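Local coordinates for 199aa long hypothetical Trp repressor binding protein (Sulfolobus tokodaii, PDB 2ZKI), which is of uncharacterised function but, as a member of the flavodoxin-like NADPH-dependent FMN reductase family, probably binds FMN and may act as an oxidoreductase, at residues 111-115 with 126-131. Numbering follows the deposited sequence.
Sequences TFFTE and TILTMS
F112 projects from strand 111-115 onto helix 126-130; the segment axes approach to 8.2 Å, and their N-to-C directions differ by 140°. F112 CB meets CG2 of I127 at 3.8 Å. With CG turned beside the backbone N (chi1 -57°), the ring reaches M130 and S131. On one side F112 CD2 lies 3.7 Å from CE of M130; farther out CE2 and CZ pass near the M130 carbonyl oxygen, and F112 CE1 comes 3.7 Å from CA of S131. M130 CB and S131 N cover one ring face. The bend at chi3 (80°) turns M130 CE to F112 CD2; M130 SD lies obliquely to the ring, 5.4 Å from the F112 ring centroid, a Met-aromatic contact. Toward the strand's C-terminal end, T114 CG2 packs on I127 CD1 at 3.9 Å, while T114 OG1 passes 3.6 Å from CG2 of T126. That hydroxyl is hydrogen-bonded to the S78 carbonyl of the neighbouring strand, and T126 OG1 bonds to G122 O. Y135 of a second subunit packs on I127 and S131. With both threonine hydroxyls bonded elsewhere, apolar packing carries this helix-on-sheet contact of a flavodoxin-like fold, close to a subunit interface.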
loop_
_atom_site.group_PDB
_atom_site.type_symbol
_atom_site.label_atom_id
_atom_site.label_comp_id
_atom_site.label_asym_id
_atom_site.label_seq_id
_atom_site.Cartn_x
_atom_site.Cartn_y
_atom_site.Cartn_z
ATOM N N THR A 111 8.497 -13.595 -5.531
ATOM C CA THR A 111 9.259 -12.350 -5.579
ATOM C C THR A 111 8.785 -11.479 -6.748
ATOM O O THR A 111 8.327 -11.998 -7.771
ATOM C CB THR A 111 10.798 -12.601 -5.628
ATOM O OG1 THR A 111 11.496 -11.361 -5.466
ATOM C CG2 THR A 111 11.225 -13.264 -6.937
ATOM N N PHE A 112 8.890 -10.162 -6.587
ATOM C CA PHE A 112 8.359 -9.228 -7.575
ATOM C C PHE A 112 9.421 -8.313 -8.167
ATOM O O PHE A 112 10.359 -7.898 -7.481
ATOM C CB PHE A 112 7.232 -8.383 -6.975
ATOM C CG PHE A 112 6.097 -9.190 -6.418
ATOM C CD1 PHE A 112 5.988 -9.403 -5.048
ATOM C CD2 PHE A 112 5.134 -9.736 -7.261
ATOM C CE1 PHE A 112 4.939 -10.150 -4.525
ATOM C CE2 PHE A 112 4.081 -10.483 -6.751
ATOM C CZ PHE A 112 3.979 -10.690 -5.380
ATOM N N PHE A 113 9.249 -8.002 -9.449
ATOM C CA PHE A 113 10.119 -7.071 -10.160
ATOM C C PHE A 113 9.326 -6.186 -11.121
ATOM O O PHE A 113 8.263 -6.573 -11.610
ATOM C CB PHE A 113 11.256 -7.810 -10.878
ATOM C CG PHE A 113 10.801 -8.772 -11.948
ATOM C CD1 PHE A 113 10.338 -10.044 -11.617
ATOM C CD2 PHE A 113 10.880 -8.420 -13.295
ATOM C CE1 PHE A 113 9.940 -10.939 -12.607
ATOM C CE2 PHE A 113 10.482 -9.308 -14.291
ATOM C CZ PHE A 113 10.012 -10.570 -13.947
ATOM N N THR A 114 9.847 -4.991 -11.379
ATOM C CA THR A 114 9.133 -3.998 -12.174
ATOM C C THR A 114 10.093 -3.077 -12.935
ATOM O O THR A 114 11.309 -3.273 -12.903
ATOM C CB THR A 114 8.126 -3.189 -11.297
ATOM O OG1 THR A 114 7.259 -2.420 -12.138
ATOM C CG2 THR A 114 8.840 -2.263 -10.313
ATOM N N GLU A 115 9.533 -2.089 -13.628
ATOM C CA GLU A 115 10.296 -1.154 -14.446
ATOM C C GLU A 115 9.511 0.145 -14.569
ATOM O O GLU A 115 8.289 0.125 -14.708
ATOM C CB GLU A 115 10.567 -1.765 -15.831
ATOM C CG GLU A 115 11.291 -0.860 -16.836
ATOM C CD GLU A 115 10.339 -0.027 -17.696
ATOM O OE1 GLU A 115 9.280 -0.556 -18.105
ATOM O OE2 GLU A 115 10.654 1.156 -17.968
ATOM N N THR A 126 4.649 -0.313 -7.212
ATOM C CA THR A 126 4.157 -1.384 -8.077
ATOM C C THR A 126 4.331 -2.741 -7.406
ATOM O O THR A 126 3.432 -3.582 -7.455
ATOM C CB THR A 126 4.866 -1.386 -9.446
ATOM O OG1 THR A 126 4.926 -0.051 -9.959
ATOM C CG2 THR A 126 4.120 -2.260 -10.438
ATOM N N ILE A 127 5.482 -2.936 -6.767
ATOM C CA ILE A 127 5.779 -4.170 -6.041
ATOM C C ILE A 127 4.897 -4.319 -4.796
ATOM O O ILE A 127 4.411 -5.415 -4.509
ATOM C CB ILE A 127 7.285 -4.269 -5.694
ATOM C CG1 ILE A 127 8.094 -4.500 -6.974
ATOM C CG2 ILE A 127 7.548 -5.393 -4.695
ATOM C CD1 ILE A 127 9.531 -4.042 -6.906
ATOM N N LEU A 128 4.677 -3.217 -4.079
ATOM C CA LEU A 128 3.823 -3.233 -2.888
ATOM C C LEU A 128 2.359 -3.524 -3.236
ATOM O O LEU A 128 1.663 -4.211 -2.488
ATOM C CB LEU A 128 3.944 -1.919 -2.104
ATOM C CG LEU A 128 3.222 -1.843 -0.752
ATOM C CD1 LEU A 128 3.985 -2.604 0.332
ATOM C CD2 LEU A 128 3.014 -0.397 -0.335
ATOM N N THR A 129 1.902 -3.007 -4.373
ATOM C CA THR A 129 0.533 -3.244 -4.827
ATOM C C THR A 129 0.359 -4.676 -5.339
ATOM O O THR A 129 -0.629 -5.335 -5.017
ATOM C CB THR A 129 0.086 -2.227 -5.907
ATOM O OG1 THR A 129 0.996 -2.263 -7.012
ATOM C CG2 THR A 129 0.028 -0.812 -5.336
ATOM N N MET A 130 1.330 -5.152 -6.117
ATOM C CA MET A 130 1.324 -6.525 -6.633
ATOM C C MET A 130 1.299 -7.581 -5.532
ATOM O O MET A 130 0.785 -8.679 -5.734
ATOM C CB MET A 130 2.546 -6.772 -7.518
ATOM C CG MET A 130 2.458 -6.162 -8.902
ATOM S SD MET A 130 4.032 -6.256 -9.776
ATOM C CE MET A 130 4.021 -7.951 -10.361
ATOM N N SER A 131 1.856 -7.244 -4.373
ATOM C CA SER A 131 2.058 -8.214 -3.302
ATOM C C SER A 131 0.772 -8.650 -2.610
ATOM O O SER A 131 0.753 -9.684 -1.944
ATOM C CB SER A 131 3.073 -7.695 -2.279
ATOM O OG SER A 131 2.621 -6.510 -1.654
#